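Local atomic coordinates of AxyAgu115A (PDB entry 6NPS), a protein that probably hydrolyses alpha-linked glucuronic acid side groups from glucuronoxylan as a family GH115 alpha-glucuronidase. Residues A[88-93]-A[114-119]; A[94-99]-A[161-166]; A[785-790]-A[963-968]; A[796-801]-A[848-853]. The protein carries 3 engineered substitutions. One frame throughout, in Å; residues are numbered along the deposited sequence.

Interaction 1: A[88-93]-A[114-119]; sequences TEIAGK and VIAGSD
A type II beta turn, Ile90 to Lys93, packs here against the end of strand 109-117, where that strand gives way to helix 120-133. The turn is closed by the backbone bond from Lys93 N to Ile90 O. Gly92 has the positive phi usual at the third position of such a turn. The main polar link is the hydroxyl of Ser118. Ser118 OG lies between the backbone N and the carbonyl carbon (chi1 66°) and donates to Lys93 O at 2.7 Å. The donor stands above the carbonyl plane, 47° out of it, so the bond does not follow a lone pair. The same OG accepts from the backbone N of Val96, so two bonds grip it and fix its rotation. CB of Ser118 sits 3.3 Å from Ile90 O. A water makes a second bridge, accepting from Gly92 N and donating to Ser118 O at 2.6 Å.

The apolar part is Ile90. With CG1 between the backbone N and the carbonyl carbon and the chain extended beyond it, the tip reaches the strand. Ile90 CD1 lies 3.2 Å from Ala116 O and 4.0 Å from Ala116 CB. Leu98, Val70 and Val162 also touch this isoleucine. Asp119 OD1 accepts from Gly122 N, while OD2 takes Glu95 N. This is an N-capped turn from strand 109-117, an inner strand of the mixed sheet between 64-69 and 97-106, into helix 120-133.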
loop_
_atom_site.group_PDB
_atom_site.type_symbol
_atom_site.label_atom_id
_atom_site.label_comp_id
_atom_site.label_asym_id
_atom_site.label_seq_id
_atom_site.Cartn_x
_atom_site.Cartn_y
_atom_site.Cartn_z
ATOM N N THR A 88 33.085 34.707 55.992
ATOM C CA THR A 88 31.765 35.331 55.934
ATOM C C THR A 88 31.251 35.434 54.504
ATOM O O THR A 88 30.050 35.608 54.300
ATOM C CB THR A 88 31.777 36.718 56.559
ATOM O OG1 THR A 88 32.552 37.588 55.726
ATOM C CG2 THR A 88 32.379 36.663 57.971
ATOM N N GLU A 89 32.124 35.308 53.510
ATOM C CA GLU A 89 31.665 35.338 52.126
ATOM C C GLU A 89 30.780 34.142 51.770
ATOM O O GLU A 89 30.005 34.214 50.809
ATOM C CB GLU A 89 32.863 35.371 51.187
ATOM C CG GLU A 89 33.230 36.734 50.701
ATOM C CD GLU A 89 34.447 36.694 49.804
ATOM O OE1 GLU A 89 35.564 36.484 50.328
ATOM O OE2 GLU A 89 34.283 36.859 48.577
ATOM N N ILE A 90 30.918 33.014 52.461
ATOM C CA ILE A 90 30.193 31.805 52.083
ATOM C C ILE A 90 29.346 31.232 53.205
ATOM O O ILE A 90 28.489 30.378 52.926
ATOM C CB ILE A 90 31.143 30.709 51.555
ATOM C CG1 ILE A 90 31.968 30.127 52.715
ATOM C CG2 ILE A 90 32.029 31.237 50.380
ATOM C CD1 ILE A 90 32.882 28.964 52.284
ATOM N N ALA A 91 29.563 31.657 54.457
ATOM C CA ALA A 91 28.861 31.083 55.602
ATOM C C ALA A 91 27.351 31.212 55.445
ATOM O O ALA A 91 26.838 32.277 55.079
ATOM C CB ALA A 91 29.303 31.777 56.894
ATOM N N GLY A 92 26.639 30.128 55.749
ATOM C CA GLY A 92 25.197 30.121 55.659
ATOM C C GLY A 92 24.612 29.941 54.266
ATOM O O GLY A 92 23.412 29.666 54.159
ATOM N N LYS A 93 25.405 30.103 53.196
ATOM C CA LYS A 93 24.900 29.970 51.836
ATOM C C LYS A 93 24.780 28.503 51.441
ATOM O O LYS A 93 25.436 27.633 52.004
ATOM C CB LYS A 93 25.800 30.701 50.847
ATOM C CG LYS A 93 25.668 32.206 50.983
ATOM C CD LYS A 93 26.437 32.919 49.928
ATOM C CE LYS A 93 26.224 34.419 50.069
ATOM N NZ LYS A 93 27.062 35.137 49.071
ATOM N N VAL A 114 43.123 26.726 48.958
ATOM C CA VAL A 114 42.106 26.463 49.979
ATOM C C VAL A 114 40.766 26.237 49.289
ATOM O O VAL A 114 40.362 27.018 48.416
ATOM C CB VAL A 114 42.023 27.603 51.009
ATOM C CG1 VAL A 114 40.906 27.324 52.013
ATOM C CG2 VAL A 114 43.345 27.718 51.747
ATOM N N ILE A 115 40.090 25.147 49.643
ATOM C CA ILE A 115 38.783 24.815 49.074
ATOM C C ILE A 115 37.834 24.678 50.265
ATOM O O ILE A 115 37.891 23.688 50.996
ATOM C CB ILE A 115 38.832 23.550 48.216
ATOM C CG1 ILE A 115 39.960 23.675 47.185
ATOM C CG2 ILE A 115 37.446 23.260 47.549
ATOM C CD1 ILE A 115 40.035 22.539 46.167
ATOM N N ALA A 116 37.014 25.702 50.502
ATOM C CA ALA A 116 36.100 25.754 51.642
ATOM C C ALA A 116 34.649 25.713 51.148
ATOM O O ALA A 116 34.199 26.647 50.482
ATOM C CB ALA A 116 36.350 27.011 52.474
ATOM N N GLY A 117 33.909 24.666 51.519
ATOM C CA GLY A 117 32.488 24.594 51.226
ATOM C C GLY A 117 31.602 25.171 52.324
ATOM O O GLY A 117 31.896 25.056 53.519
ATOM N N SER A 118 30.489 25.775 51.909
ATOM C CA SER A 118 29.530 26.279 52.894
ATOM C C SER A 118 28.812 25.146 53.604
ATOM O O SER A 118 28.293 25.341 54.710
ATOM C CB SER A 118 28.491 27.172 52.225
ATOM O OG SER A 118 27.687 26.385 51.327
ATOM N N ASP A 119 28.777 23.982 52.985
ATOM C CA ASP A 119 28.070 22.801 53.479
ATOM C C ASP A 119 28.695 21.623 52.734
ATOM O O ASP A 119 29.621 21.807 51.939
ATOM C CB ASP A 119 26.548 22.935 53.264
ATOM C CG ASP A 119 26.167 23.281 51.766
ATOM O OD1 ASP A 119 26.921 22.919 50.835
ATOM O OD2 ASP A 119 25.104 23.913 51.513
HETATM O O HOH W 1 28.101 27.456 56.227
#

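Interaction 2: A[94-99]-A[161-166]; sequences REVFLF and YVSKEP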
loop_
_atom_site.group_PDB
_atom_site.type_symbol
_atom_site.label_atom_id
_atom_site.label_comp_id
_atom_site.label_asym_id
_atom_site.label_seq_id
_atom_site.Cartn_x
_atom_site.Cartn_y
_atom_site.Cartn_z
ATOM N N ARG A 94 23.942 28.238 50.432
ATOM C CA ARG A 94 23.598 26.887 50.017
ATOM C C ARG A 94 24.508 26.466 48.865
ATOM O O ARG A 94 24.512 27.117 47.820
ATOM C CB ARG A 94 22.133 26.842 49.589
ATOM C CG ARG A 94 21.619 25.460 49.164
ATOM C CD ARG A 94 20.109 25.456 48.832
ATOM N NE ARG A 94 19.553 26.797 48.624
ATOM C CZ ARG A 94 19.497 27.447 47.453
ATOM N NH1 ARG A 94 19.972 26.901 46.327
ATOM N NH2 ARG A 94 18.966 28.662 47.405
ATOM N N GLU A 95 25.262 25.381 49.055
ATOM C CA GLU A 95 26.051 24.758 47.994
ATOM C C GLU A 95 27.003 25.751 47.321
ATOM O O GLU A 95 27.122 25.799 46.099
ATOM C CB GLU A 95 25.120 24.093 46.974
ATOM C CG GLU A 95 24.196 23.068 47.652
ATOM C CD GLU A 95 23.269 22.291 46.703
ATOM O OE1 GLU A 95 23.016 22.727 45.564
ATOM O OE2 GLU A 95 22.762 21.231 47.132
ATOM N N VAL A 96 27.706 26.541 48.132
ATOM C CA VAL A 96 28.680 27.499 47.616
ATOM C C VAL A 96 30.086 27.091 48.075
ATOM O O VAL A 96 30.252 26.483 49.138
ATOM C CB VAL A 96 28.300 28.919 48.137
ATOM C CG1 VAL A 96 29.504 29.818 48.236
ATOM C CG2 VAL A 96 27.221 29.542 47.246
ATOM N N PHE A 97 31.127 27.494 47.332
ATOM C CA PHE A 97 32.471 27.262 47.853
ATOM C C PHE A 97 33.367 28.456 47.568
ATOM O O PHE A 97 33.080 29.297 46.712
ATOM C CB PHE A 97 33.094 25.970 47.280
ATOM C CG PHE A 97 33.222 25.984 45.798
ATOM C CD1 PHE A 97 34.356 26.511 45.196
ATOM C CD2 PHE A 97 32.206 25.490 45.001
ATOM C CE1 PHE A 97 34.474 26.527 43.802
ATOM C CE2 PHE A 97 32.317 25.498 43.622
ATOM C CZ PHE A 97 33.458 26.025 43.023
ATOM N N LEU A 98 34.442 28.521 48.340
ATOM C CA LEU A 98 35.553 29.440 48.146
ATOM C C LEU A 98 36.735 28.627 47.647
ATOM O O LEU A 98 37.016 27.543 48.172
ATOM C CB LEU A 98 35.899 30.136 49.466
ATOM C CG LEU A 98 37.227 30.884 49.574
ATOM C CD1 LEU A 98 37.169 32.220 48.797
ATOM C CD2 LEU A 98 37.559 31.118 51.040
ATOM N N PHE A 99 37.421 29.145 46.622
ATOM C CA PHE A 99 38.514 28.447 45.951
ATOM C C PHE A 99 39.609 29.510 45.874
ATOM O O PHE A 99 39.522 30.442 45.064
ATOM C CB PHE A 99 38.031 27.955 44.578
ATOM C CG PHE A 99 39.000 27.092 43.823
ATOM C CD1 PHE A 99 38.888 25.702 43.871
ATOM C CD2 PHE A 99 39.959 27.677 42.989
ATOM C CE1 PHE A 99 39.748 24.892 43.124
ATOM C CE2 PHE A 99 40.841 26.891 42.232
ATOM C CZ PHE A 99 40.732 25.486 42.303
ATOM N N TYR A 161 38.108 32.589 43.870
ATOM C CA TYR A 161 36.817 32.445 43.223
ATOM C C TYR A 161 35.828 32.003 44.290
ATOM O O TYR A 161 36.153 31.112 45.082
ATOM C CB TYR A 161 36.886 31.424 42.067
ATOM C CG TYR A 161 35.533 31.113 41.479
ATOM C CD1 TYR A 161 34.814 32.090 40.790
ATOM C CD2 TYR A 161 34.946 29.867 41.658
ATOM C CE1 TYR A 161 33.556 31.822 40.280
ATOM C CE2 TYR A 161 33.692 29.578 41.133
ATOM C CZ TYR A 161 32.998 30.555 40.458
ATOM O OH TYR A 161 31.754 30.262 39.938
ATOM N N VAL A 162 34.653 32.656 44.334
ATOM C CA VAL A 162 33.535 32.303 45.223
ATOM C C VAL A 162 32.334 31.948 44.334
ATOM O O VAL A 162 31.826 32.815 43.608
ATOM C CB VAL A 162 33.180 33.457 46.179
ATOM C CG1 VAL A 162 31.988 33.102 47.058
ATOM C CG2 VAL A 162 34.396 33.892 47.035
ATOM N N SER A 163 31.891 30.685 44.354
ATOM C CA SER A 163 30.784 30.268 43.484
ATOM C C SER A 163 29.482 30.957 43.920
ATOM O O SER A 163 29.413 31.589 44.981
ATOM C CB SER A 163 30.636 28.744 43.516
ATOM O OG SER A 163 30.233 28.300 44.818
ATOM N N LYS A 164 28.413 30.792 43.144
ATOM C CA LYS A 164 27.118 31.387 43.501
ATOM C C LYS A 164 26.096 30.293 43.829
ATOM O O LYS A 164 26.220 29.175 43.329
ATOM C CB LYS A 164 26.601 32.273 42.367
ATOM C CG LYS A 164 27.540 33.406 41.987
ATOM C CD LYS A 164 27.061 34.124 40.736
ATOM C CE LYS A 164 27.767 35.459 40.560
ATOM N NZ LYS A 164 26.902 36.601 40.965
ATOM N N GLU A 165 25.090 30.589 44.657
ATOM C CA GLU A 165 24.114 29.549 44.977
ATOM C C GLU A 165 23.493 29.038 43.677
ATOM O O GLU A 165 23.290 29.820 42.737
ATOM C CB GLU A 165 23.025 30.088 45.909
ATOM C CG GLU A 165 23.447 30.121 47.369
ATOM C CD GLU A 165 22.379 30.692 48.321
ATOM O OE1 GLU A 165 21.631 31.614 47.934
ATOM O OE2 GLU A 165 22.288 30.198 49.461
ATOM N N PRO A 166 23.222 27.742 43.566
ATOM C CA PRO A 166 22.612 27.228 42.329
ATOM C C PRO A 166 21.274 27.895 42.032
ATOM O O PRO A 166 20.462 28.133 42.930
ATOM C CB PRO A 166 22.441 25.731 42.627
ATOM C CG PRO A 166 23.572 25.419 43.630
ATOM C CD PRO A 166 23.659 26.662 44.476
HETATM O O HOH W 2 27.880 27.048 43.970
#
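Backbone hydrogen bonds pair the two segments antiparallel. Phe99 and Tyr161 form a hydrogen-bonded pair, with Phe99 N to Tyr161 O and Tyr161 N to Phe99 O both 2.8 Å. Leu98 and Val162 are the non-hydrogen-bonded pair beside it. Ser163 N continues the ladder to Phe97 O, nearly along the C=O axis.

Side-chain oxygens take over where the strands part. Ser163 OG accepts from Phe97 N at 2.8 Å. A water accepts from the same OG and donates to Glu95 O and Lys164 O. Glu165 OE2 receives Arg94 N at 2.7 Å through its anti lone pair. The Arg94 guanidinium has the Glu165 carboxylate over one face, with no N-H aimed at it. Glu95 instead forms salt bridges with Arg121 and Arg171. The Pro166 ring lies against its side chain, CG 3.4 Å from Glu95 OE1.

Apolar contacts lie on both faces. Ser163 CB lies over the Phe97 ring in a CH-pi contact, 4.0 Å from the centroid. Phe97 CE1 meets the edge of the Tyr161 ring at CD2. On the other face, Leu98 CD1 touches Val162 CG2 at 3.7 Å. Strand 160-162 is the outermost strand, within this chain, of a four-stranded mixed sheet, antiparallel to 97-106.

Interaction 3: A[785-790]-A[963-968]; sequences MTFVDT and TYYVGR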
loop_
_atom_site.group_PDB
_atom_site.type_symbol
_atom_site.label_atom_id
_atom_site.label_comp_id
_atom_site.label_asym_id
_atom_site.label_seq_id
_atom_site.Cartn_x
_atom_site.Cartn_y
_atom_site.Cartn_z
ATOM N N MET A 785 13.135 41.353 0.857
ATOM C CA MET A 785 12.318 40.426 1.632
ATOM C C MET A 785 10.872 40.352 1.154
ATOM O O MET A 785 10.039 39.771 1.849
ATOM C CB MET A 785 12.351 40.757 3.136
ATOM C CG MET A 785 13.762 41.004 3.672
ATOM S SD MET A 785 14.863 39.588 3.384
ATOM C CE MET A 785 14.076 38.405 4.453
ATOM N N THR A 786 10.556 40.857 -0.039
ATOM C CA THR A 786 9.226 40.646 -0.601
ATOM C C THR A 786 9.134 39.274 -1.264
ATOM O O THR A 786 9.855 39.000 -2.235
ATOM C CB THR A 786 8.899 41.716 -1.625
ATOM O OG1 THR A 786 9.025 42.993 -1.004
ATOM C CG2 THR A 786 7.475 41.518 -2.137
ATOM N N PHE A 787 8.226 38.432 -0.773
ATOM C CA PHE A 787 7.990 37.140 -1.399
ATOM C C PHE A 787 7.093 37.321 -2.618
ATOM O O PHE A 787 6.138 38.104 -2.595
ATOM C CB PHE A 787 7.382 36.163 -0.386
ATOM C CG PHE A 787 8.391 35.639 0.597
ATOM C CD1 PHE A 787 8.758 36.389 1.703
ATOM C CD2 PHE A 787 9.014 34.409 0.389
ATOM C CE1 PHE A 787 9.715 35.936 2.574
ATOM C CE2 PHE A 787 9.966 33.942 1.252
ATOM C CZ PHE A 787 10.319 34.707 2.362
ATOM N N VAL A 788 7.420 36.641 -3.709
ATOM C CA VAL A 788 6.689 36.847 -4.966
ATOM C C VAL A 788 6.128 35.498 -5.399
ATOM O O VAL A 788 6.893 34.556 -5.626
ATOM C CB VAL A 788 7.569 37.451 -6.072
ATOM C CG1 VAL A 788 6.741 37.612 -7.373
ATOM C CG2 VAL A 788 8.096 38.835 -5.687
ATOM N N ASP A 789 4.799 35.400 -5.500
ATOM C CA ASP A 789 4.150 34.168 -5.947
ATOM C C ASP A 789 4.381 33.960 -7.442
ATOM O O ASP A 789 3.736 34.600 -8.270
ATOM C CB ASP A 789 2.652 34.204 -5.648
ATOM C CG ASP A 789 1.909 32.923 -6.124
ATOM O OD1 ASP A 789 2.506 32.065 -6.826
ATOM O OD2 ASP A 789 0.712 32.762 -5.772
ATOM N N THR A 790 5.241 33.019 -7.805
ATOM C CA THR A 790 5.304 32.606 -9.192
ATOM C C THR A 790 4.924 31.149 -9.419
ATOM O O THR A 790 4.606 30.793 -10.554
ATOM C CB THR A 790 6.708 32.842 -9.755
ATOM O OG1 THR A 790 7.655 32.092 -8.982
ATOM C CG2 THR A 790 7.054 34.307 -9.696
ATOM N N THR A 963 10.052 29.690 -0.978
ATOM C CA THR A 963 9.971 30.191 -2.344
ATOM C C THR A 963 10.726 31.510 -2.463
ATOM O O THR A 963 11.315 32.010 -1.506
ATOM C CB THR A 963 8.511 30.338 -2.770
ATOM O OG1 THR A 963 7.802 31.110 -1.781
ATOM C CG2 THR A 963 7.843 28.947 -2.916
ATOM N N TYR A 964 10.697 32.099 -3.647
ATOM C CA TYR A 964 11.583 33.212 -3.944
ATOM C C TYR A 964 11.178 34.488 -3.198
ATOM O O TYR A 964 9.990 34.830 -3.116
ATOM C CB TYR A 964 11.579 33.477 -5.453
ATOM C CG TYR A 964 12.325 34.733 -5.845
ATOM C CD1 TYR A 964 13.709 34.718 -6.004
ATOM C CD2 TYR A 964 11.655 35.926 -6.099
ATOM C CE1 TYR A 964 14.415 35.883 -6.374
ATOM C CE2 TYR A 964 12.349 37.076 -6.454
ATOM C CZ TYR A 964 13.725 37.038 -6.604
ATOM O OH TYR A 964 14.413 38.185 -6.974
ATOM N N TYR A 965 12.181 35.231 -2.699
ATOM C CA TYR A 965 11.964 36.591 -2.204
ATOM C C TYR A 965 13.067 37.490 -2.725
ATOM O O TYR A 965 14.195 37.042 -2.923
ATOM C CB TYR A 965 11.922 36.689 -0.621
ATOM C CG TYR A 965 13.166 36.177 0.087
ATOM C CD1 TYR A 965 14.175 37.046 0.489
ATOM C CD2 TYR A 965 13.318 34.816 0.376
ATOM C CE1 TYR A 965 15.332 36.583 1.131
ATOM C CE2 TYR A 965 14.463 34.328 1.035
ATOM C CZ TYR A 965 15.474 35.231 1.410
ATOM O OH TYR A 965 16.627 34.777 2.050
ATOM N N VAL A 966 12.738 38.772 -2.891
ATOM C CA VAL A 966 13.666 39.750 -3.446
ATOM C C VAL A 966 14.845 39.922 -2.504
ATOM O O VAL A 966 14.673 40.055 -1.288
ATOM C CB VAL A 966 12.927 41.071 -3.692
ATOM C CG1 VAL A 966 13.902 42.206 -4.176
ATOM C CG2 VAL A 966 11.818 40.826 -4.703
ATOM N N GLY A 967 16.058 39.900 -3.059
ATOM C CA GLY A 967 17.256 39.929 -2.253
ATOM C C GLY A 967 17.737 38.572 -1.803
ATOM O O GLY A 967 18.766 38.494 -1.128
ATOM N N ARG A 968 17.046 37.521 -2.169
ATOM C CA ARG A 968 17.487 36.224 -1.757
ATOM C C ARG A 968 18.858 35.982 -2.316
ATOM O O ARG A 968 19.698 35.514 -1.606
ATOM C CB ARG A 968 16.530 35.125 -2.211
ATOM C CG ARG A 968 17.142 33.748 -2.201
ATOM C CD ARG A 968 16.089 32.679 -2.260
ATOM N NE ARG A 968 15.772 32.286 -3.606
ATOM C CZ ARG A 968 14.953 31.301 -3.869
ATOM N NH1 ARG A 968 14.409 30.674 -2.881
ATOM N NH2 ARG A 968 14.677 30.958 -5.092
HETATM O O HOH W 3 7.680 33.494 -2.972
HETATM O O HOH W 4 8.569 31.254 -5.890
#
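The C-terminal tail of the chain docks here on strand 786-788, in the C-terminal domain of the GH115 family. Three backbone hydrogen bonds join them. Met785 N donates to Val966 O at 2.9 Å. Val966 N donates to Thr786 O, and Val788 N to Tyr964 O. The middle donor stands 35° out of the Thr786 carbonyl plane; the other two lie in the planes of their acceptors. A single bridge pairs Phe787 with Tyr965.

The Phe787 ring carries the side-chain contact. Tyr965 CB sits over the centre of one face in a CH-pi contact, 3.6 Å from the centroid and 3° off the normal. Tyr965 CG lies between N and the carbonyl carbon, and its ring runs alongside Phe787 with the planes oblique at 42°. An alanine at Phe787 would remove this face and would probably loosen the tail against the strand. Strand 786-788 also pairs in parallel with strand 847-854, consistent with the beta-sandwich fold of the galactose-binding-like clan to which this C-terminal family belongs.

Met785 bends at chi2 and chi3 to bring SD beside Tyr965 CE1 at 3.8 Å, a Met-aromatic contact. A type II turn from Tyr965 to Arg968 follows, closed by Arg968 N to Tyr965 O, with Gly967 at positive phi. One water links Thr963 OG1, Tyr964 O and Val788 O. Thr963 OG1 also bonds to Ser795 N.

Interaction 4: A[796-801]-A[848-853]; sequences IEAEHF and VEYHFV
A tyrosine hydroxyl, not a strand ladder, makes the direct hydrogen bond between these segments. Tyr850 OH donates to Ala798 O at 2.7 Å. The bond lies in the carbonyl plane, on a lone pair. Ala798 belongs to a type I turn, Glu797 to His800, closed by His800 N to Glu797 O.

Phe801 CB sits over one face of the Tyr850 ring, 4.0 Å from the centroid and towards the rim. Ala798 O lies at the edge, near the ring plane. Ile796 CG2 meets CD1 of Tyr850 obliquely at 3.7 Å. A leucine in place of Tyr850 would lose the hydroxyl bond and is likely to disturb the turn at Ala798.

Phe801 has CG between the backbone N and the carbonyl carbon (chi1 49°). Its ring offers one face to Val848 CG1, 3.9 Å from the centroid, in a CH-pi contact. A water accepts from His851 N and donates to His800 O at 3.1 Å. His851 NE2 also bonds to Glu849 OE2 in its own strand.

Around the contact, Ile932 of strand 926-934 and Ile944 of strand 940-948 touch Tyr850. Ile796 and Ala798 bond through their backbones to Ile944 and Glu942. Strand 786-788 lies beside His851 and Ile796.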
loop_
_atom_site.group_PDB
_atom_site.type_symbol
_atom_site.label_atom_id
_atom_site.label_comp_id
_atom_site.label_asym_id
_atom_site.label_seq_id
_atom_site.Cartn_x
_atom_site.Cartn_y
_atom_site.Cartn_z
ATOM N N ILE A 796 7.467 30.604 3.320
ATOM C CA ILE A 796 8.279 31.618 3.987
ATOM C C ILE A 796 8.870 30.991 5.237
ATOM O O ILE A 796 8.120 30.530 6.098
ATOM C CB ILE A 796 7.432 32.838 4.388
ATOM C CG1 ILE A 796 6.830 33.519 3.159
ATOM C CG2 ILE A 796 8.269 33.815 5.206
ATOM C CD1 ILE A 796 5.761 34.532 3.502
ATOM N N GLU A 797 10.196 30.966 5.357
ATOM C CA GLU A 797 10.734 30.657 6.678
ATOM C C GLU A 797 10.485 31.866 7.576
ATOM O O GLU A 797 10.636 33.019 7.154
ATOM C CB GLU A 797 12.212 30.283 6.631
ATOM C CG GLU A 797 12.555 29.268 5.550
ATOM C CD GLU A 797 12.512 27.792 5.983
ATOM O OE1 GLU A 797 11.824 27.416 6.962
ATOM O OE2 GLU A 797 13.194 26.991 5.307
ATOM N N ALA A 798 10.026 31.592 8.799
ATOM C CA ALA A 798 9.485 32.640 9.649
ATOM C C ALA A 798 10.525 33.714 9.953
ATOM O O ALA A 798 10.174 34.865 10.225
ATOM C CB ALA A 798 8.935 31.997 10.948
ATOM N N GLU A 799 11.803 33.356 9.927
ATOM C CA GLU A 799 12.858 34.333 10.163
ATOM C C GLU A 799 12.961 35.391 9.054
ATOM O O GLU A 799 13.530 36.463 9.293
ATOM C CB GLU A 799 14.167 33.565 10.350
ATOM C CG GLU A 799 15.386 34.180 9.789
ATOM C CD GLU A 799 16.570 33.232 9.744
ATOM O OE1 GLU A 799 16.632 32.276 10.552
ATOM O OE2 GLU A 799 17.471 33.490 8.913
ATOM N N HIS A 800 12.361 35.160 7.887
ATOM C CA HIS A 800 12.470 36.117 6.764
ATOM C C HIS A 800 11.333 37.143 6.723
ATOM O O HIS A 800 10.770 37.459 5.667
ATOM C CB HIS A 800 12.581 35.347 5.450
ATOM C CG HIS A 800 13.855 34.581 5.349
ATOM N ND1 HIS A 800 13.940 33.321 4.802
ATOM C CD2 HIS A 800 15.102 34.885 5.784
ATOM C CE1 HIS A 800 15.181 32.879 4.898
ATOM N NE2 HIS A 800 15.907 33.811 5.490
ATOM N N PHE A 801 11.028 37.733 7.879
ATOM C CA PHE A 801 10.131 38.871 7.912
ATOM C C PHE A 801 10.830 40.112 7.380
ATOM O O PHE A 801 12.053 40.254 7.471
ATOM C CB PHE A 801 9.638 39.133 9.325
ATOM C CG PHE A 801 10.719 39.163 10.343
ATOM C CD1 PHE A 801 10.997 38.036 11.090
ATOM C CD2 PHE A 801 11.441 40.316 10.573
ATOM C CE1 PHE A 801 11.983 38.049 12.060
ATOM C CE2 PHE A 801 12.446 40.337 11.537
ATOM C CZ PHE A 801 12.699 39.186 12.296
ATOM N N VAL A 848 5.796 40.806 13.836
ATOM C CA VAL A 848 6.676 40.719 12.676
ATOM C C VAL A 848 5.802 40.925 11.455
ATOM O O VAL A 848 4.606 40.617 11.467
ATOM C CB VAL A 848 7.454 39.383 12.569
ATOM C CG1 VAL A 848 8.550 39.338 13.645
ATOM C CG2 VAL A 848 6.517 38.184 12.688
ATOM N N GLU A 849 6.396 41.465 10.402
ATOM C CA GLU A 849 5.647 41.810 9.202
ATOM C C GLU A 849 6.306 41.182 7.981
ATOM O O GLU A 849 7.502 41.370 7.754
ATOM C CB GLU A 849 5.560 43.333 9.063
ATOM C CG GLU A 849 4.810 43.864 7.841
ATOM C CD GLU A 849 4.753 45.402 7.848
ATOM O OE1 GLU A 849 4.089 45.972 8.742
ATOM O OE2 GLU A 849 5.385 46.040 6.978
ATOM N N TYR A 850 5.509 40.463 7.196
ATOM C CA TYR A 850 5.935 39.806 5.971
ATOM C C TYR A 850 5.317 40.519 4.782
ATOM O O TYR A 850 4.174 40.982 4.857
ATOM C CB TYR A 850 5.520 38.331 5.974
ATOM C CG TYR A 850 6.059 37.578 7.148
ATOM C CD1 TYR A 850 7.242 36.873 7.048
ATOM C CD2 TYR A 850 5.392 37.578 8.374
ATOM C CE1 TYR A 850 7.747 36.188 8.111
ATOM C CE2 TYR A 850 5.904 36.892 9.441
ATOM C CZ TYR A 850 7.082 36.213 9.308
ATOM O OH TYR A 850 7.612 35.541 10.368
ATOM N N HIS A 851 6.080 40.647 3.696
ATOM C CA HIS A 851 5.594 41.285 2.475
ATOM C C HIS A 851 5.491 40.215 1.403
ATOM O O HIS A 851 6.410 39.407 1.257
ATOM C CB HIS A 851 6.532 42.421 2.012
ATOM C CG HIS A 851 6.502 43.624 2.904
ATOM N ND1 HIS A 851 7.379 44.680 2.771
ATOM C CD2 HIS A 851 5.703 43.928 3.957
ATOM C CE1 HIS A 851 7.113 45.590 3.694
ATOM N NE2 HIS A 851 6.101 45.157 4.428
ATOM N N PHE A 852 4.379 40.188 0.671
ATOM C CA PHE A 852 4.238 39.165 -0.360
ATOM C C PHE A 852 3.321 39.664 -1.470
ATOM O O PHE A 852 2.453 40.520 -1.243
ATOM C CB PHE A 852 3.723 37.822 0.221
ATOM C CG PHE A 852 2.314 37.870 0.747
ATOM C CD1 PHE A 852 1.253 37.423 -0.030
ATOM C CD2 PHE A 852 2.047 38.347 2.028
ATOM C CE1 PHE A 852 -0.060 37.458 0.464
ATOM C CE2 PHE A 852 0.751 38.393 2.521
ATOM C CZ PHE A 852 -0.308 37.950 1.740
ATOM N N VAL A 853 3.527 39.121 -2.674
ATOM C CA VAL A 853 2.892 39.605 -3.913
ATOM C C VAL A 853 2.049 38.473 -4.493
ATOM O O VAL A 853 2.573 37.402 -4.820
ATOM C CB VAL A 853 3.927 40.070 -4.952
ATOM C CG1 VAL A 853 3.254 40.376 -6.329
ATOM C CG2 VAL A 853 4.699 41.318 -4.443
HETATM O O HOH W 5 8.740 39.267 4.089
#

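In the fold
Interactions 1 and 2 share one sheet near the N-terminal end, with centres about 7 Å apart. Strand 97-106 lies between strands 109-117 and 160-162, and Ala116 O and Leu98 N probably bond between 109-117 and 97-106. Interactions 3 and 4 lie together in the C-terminal domain, about 9 Å apart between centres. Strand 786-788 of interaction 3 bonds to strand 847-854 of interaction 4. The two pairs stand far apart, with centres 46 Å or more from each other. Interactions 2, 3 and 4 all have CH-pi contacts. Interactions 3 and 4 are buried, joined by backbone bonds and a tyrosine hydroxyl respectively. Interactions 1 and 2 are partly buried; 1 relies on serine and water, 2 on a strand ladder.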